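Local coordinates for glutaredoxin-2 (Vaccinia virus, PDB 2G2Q), which passes disulfide bonds to viral membrane proteins as a glutaredoxin-family thiol oxidoreductase needed for virion morphogenesis and virus replication, at residues S20-E25 / E105-E110. Residues are numbered along the deposited sequence; the frame is centred on the assembly and turned at random.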
ATOM      1  N   SER A  20      -0.736   4.509  -6.397  1.00 32.14           N
ATOM      2  CA  SER A  20      -0.826   3.844  -7.708  1.00 32.75           C
ATOM      3  C   SER A  20      -0.310   4.708  -8.840  1.00 32.73           C
ATOM      4  O   SER A  20       0.389   4.212  -9.732  1.00 33.28           O
ATOM      5  CB  SER A  20      -2.257   3.428  -8.025  1.00 32.88           C
ATOM      6  OG  SER A  20      -2.699   2.461  -7.088  1.00 35.36           O
ATOM      7  N   ASP A  21      -0.670   5.990  -8.819  1.00 32.61           N
ATOM      8  CA  ASP A  21      -0.208   6.942  -9.819  1.00 32.94           C
ATOM      9  C   ASP A  21       1.303   6.990  -9.915  1.00 32.94           C
ATOM     10  O   ASP A  21       1.856   6.899 -11.010  1.00 32.79           O
ATOM     11  CB  ASP A  21      -0.758   8.329  -9.544  1.00 32.90           C
ATOM     12  CG  ASP A  21      -2.118   8.532 -10.150  1.00 34.96           C
ATOM     13  OD1 ASP A  21      -2.888   7.547 -10.240  1.00 37.11           O
ATOM     14  OD2 ASP A  21      -2.416   9.677 -10.558  1.00 37.38           O
ATOM     15  N   ALA A  22       1.956   7.124  -8.759  1.00 33.05           N
ATOM     16  CA  ALA A  22       3.407   7.154  -8.667  1.00 33.00           C
ATOM     17  C   ALA A  22       3.976   5.840  -9.179  1.00 33.24           C
ATOM     18  O   ALA A  22       4.949   5.822  -9.938  1.00 33.22           O
ATOM     19  CB  ALA A  22       3.836   7.384  -7.231  1.00 32.88           C
ATOM     20  N   VAL A  23       3.353   4.741  -8.770  1.00 33.42           N
ATOM     21  CA  VAL A  23       3.822   3.418  -9.160  1.00 34.10           C
ATOM     22  C   VAL A  23       3.657   3.167 -10.672  1.00 34.37           C
ATOM     23  O   VAL A  23       4.409   2.384 -11.260  1.00 34.38           O
ATOM     24  CB  VAL A  23       3.178   2.319  -8.299  1.00 34.14           C
ATOM     25  CG1 VAL A  23       3.681   0.959  -8.705  1.00 34.84           C
ATOM     26  CG2 VAL A  23       3.500   2.558  -6.823  1.00 33.77           C
ATOM     27  N   GLU A  24       2.716   3.874 -11.302  1.00 34.74           N
ATOM     28  CA  GLU A  24       2.515   3.776 -12.753  1.00 35.21           C
ATOM     29  C   GLU A  24       3.712   4.269 -13.560  1.00 34.99           C
ATOM     30  O   GLU A  24       3.943   3.814 -14.684  1.00 34.97           O
ATOM     31  CB  GLU A  24       1.258   4.528 -13.198  1.00 35.61           C
ATOM     32  CG  GLU A  24      -0.047   3.771 -12.964  1.00 38.20           C
ATOM     33  CD  GLU A  24      -0.214   2.563 -13.880  1.00 40.83           C
ATOM     34  OE1 GLU A  24      -0.118   2.735 -15.118  1.00 42.66           O
ATOM     35  OE2 GLU A  24      -0.455   1.444 -13.358  1.00 41.74           O
ATOM     36  N   GLU A  25       4.476   5.195 -12.990  1.00 34.79           N
ATOM     37  CA  GLU A  25       5.655   5.720 -13.670  1.00 34.54           C
ATOM     38  C   GLU A  25       6.760   4.663 -13.785  1.00 33.99           C
ATOM     39  O   GLU A  25       7.739   4.847 -14.494  1.00 34.03           O
ATOM     40  CB  GLU A  25       6.129   6.995 -12.979  1.00 34.73           C
ATOM     41  CG  GLU A  25       5.164   8.155 -13.223  1.00 36.96           C
ATOM     42  CD  GLU A  25       5.338   9.321 -12.260  1.00 38.85           C
ATOM     43  OE1 GLU A  25       5.266  10.488 -12.713  1.00 39.99           O
ATOM     44  OE2 GLU A  25       5.540   9.072 -11.054  1.00 39.16           O
ATOM     45  N   GLU A 105      11.324   8.794  -6.030  1.00 31.22           N
ATOM     46  CA  GLU A 105      12.706   8.343  -5.989  1.00 31.09           C
ATOM     47  C   GLU A 105      12.992   7.451  -4.772  1.00 30.36           C
ATOM     48  O   GLU A 105      13.765   6.497  -4.870  1.00 29.91           O
ATOM     49  CB  GLU A 105      13.671   9.537  -6.079  1.00 31.30           C
ATOM     50  CG  GLU A 105      13.428  10.457  -7.309  1.00 33.60           C
ATOM     51  CD  GLU A 105      13.753   9.796  -8.660  1.00 36.59           C
ATOM     52  OE1 GLU A 105      13.299   8.651  -8.923  1.00 37.83           O
ATOM     53  OE2 GLU A 105      14.462  10.434  -9.471  1.00 37.67           O
ATOM     54  N   ILE A 106      12.350   7.742  -3.641  1.00 29.65           N
ATOM     55  CA  ILE A 106      12.497   6.894  -2.455  1.00 28.96           C
ATOM     56  C   ILE A 106      11.681   5.613  -2.620  1.00 28.99           C
ATOM     57  O   ILE A 106      12.128   4.527  -2.234  1.00 28.75           O
ATOM     58  CB  ILE A 106      12.120   7.634  -1.142  1.00 28.90           C
ATOM     59  CG1 ILE A 106      13.047   8.841  -0.924  1.00 28.32           C
ATOM     60  CG2 ILE A 106      12.192   6.692   0.062  1.00 27.56           C
ATOM     61  CD1 ILE A 106      12.581   9.793   0.190  1.00 28.39           C
ATOM     62  N   LEU A 107      10.499   5.744  -3.214  1.00 28.66           N
ATOM     63  CA  LEU A 107       9.648   4.595  -3.460  1.00 28.86           C
ATOM     64  C   LEU A 107      10.330   3.620  -4.432  1.00 29.29           C
ATOM     65  O   LEU A 107      10.340   2.414  -4.192  1.00 28.71           O
ATOM     66  CB  LEU A 107       8.264   5.023  -3.965  1.00 28.09           C
ATOM     67  CG  LEU A 107       7.273   3.885  -4.202  1.00 28.65           C
ATOM     68  CD1 LEU A 107       6.995   3.063  -2.928  1.00 28.19           C
ATOM     69  CD2 LEU A 107       5.983   4.408  -4.782  1.00 28.73           C
ATOM     70  N   LYS A 108      10.917   4.150  -5.507  1.00 29.72           N
ATOM     71  CA  LYS A 108      11.660   3.324  -6.443  1.00 30.55           C
ATOM     72  C   LYS A 108      12.758   2.521  -5.728  1.00 30.77           C
ATOM     73  O   LYS A 108      12.827   1.291  -5.881  1.00 31.05           O
ATOM     74  CB  LYS A 108      12.246   4.145  -7.596  1.00 30.47           C
ATOM     75  CG  LYS A 108      12.790   3.251  -8.717  1.00 31.13           C
ATOM     76  CD  LYS A 108      13.391   4.012  -9.913  1.00 31.16           C
ATOM     77  CE  LYS A 108      13.683   3.017 -11.060  1.00 31.17           C
ATOM     78  NZ  LYS A 108      14.064   3.649 -12.368  1.00 32.01           N
ATOM     79  N   SER A 109      13.595   3.215  -4.951  1.00 30.62           N
ATOM     80  CA  SER A 109      14.651   2.576  -4.157  1.00 30.71           C
ATOM     81  C   SER A 109      14.105   1.456  -3.282  1.00 30.94           C
ATOM     82  O   SER A 109      14.651   0.350  -3.290  1.00 30.99           O
ATOM     83  CB  SER A 109      15.365   3.577  -3.241  1.00 30.62           C
ATOM     84  OG  SER A 109      15.883   4.680  -3.952  1.00 31.48           O
ATOM     85  N   GLU A 110      13.049   1.752  -2.517  1.00 30.63           N
ATOM     86  CA  GLU A 110      12.492   0.799  -1.564  1.00 31.17           C
ATOM     87  C   GLU A 110      11.956  -0.450  -2.270  1.00 30.80           C
ATOM     88  O   GLU A 110      12.099  -1.578  -1.764  1.00 31.00           O
ATOM     89  CB  GLU A 110      11.401   1.454  -0.709  1.00 31.09           C
ATOM     90  CG  GLU A 110      11.923   2.624   0.158  1.00 32.68           C
ATOM     91  CD  GLU A 110      10.808   3.387   0.891  1.00 32.55           C
ATOM     92  OE1 GLU A 110      10.992   3.712   2.085  1.00 35.54           O
ATOM     93  OE2 GLU A 110       9.746   3.660   0.282  1.00 33.52           O
TER
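Leu107 reaches across from helix 104-113 and puts one methyl, CD2, against Val23 of helix 14-24. CD2 of Leu107 lies 3.7 Å from CG2 of Val23, and the two side chains cross at about a right angle. CB of Leu107 points toward helix 14-24, and with CG anti to the backbone N (chi1 -178°) CD2 meets Val23. The backbones stay well separated, with CA of Val23 and CA of Leu107 8.2 Å apart. This is the tight, buried part. Val23 also rests on Leu5 and Ile7 of strand 3-9, while Leu107 touches Ile88. The protein has a thioredoxin fold, and here two helices lying on the same face of its sheet meet through apolar side chains. Ala22, partly exposed, marks the looser edge. Its CB points toward Leu107 but comes no nearer to CD2 of Leu107 than 4.4 Å; it also touches Val102. Asp21, Glu25 and Glu105 are exposed and make no contact across the two segments. Within helix 104-113, away from the Leu107 contact, OG of Ser109 donates to the backbone O of Glu105 at 2.9 Å.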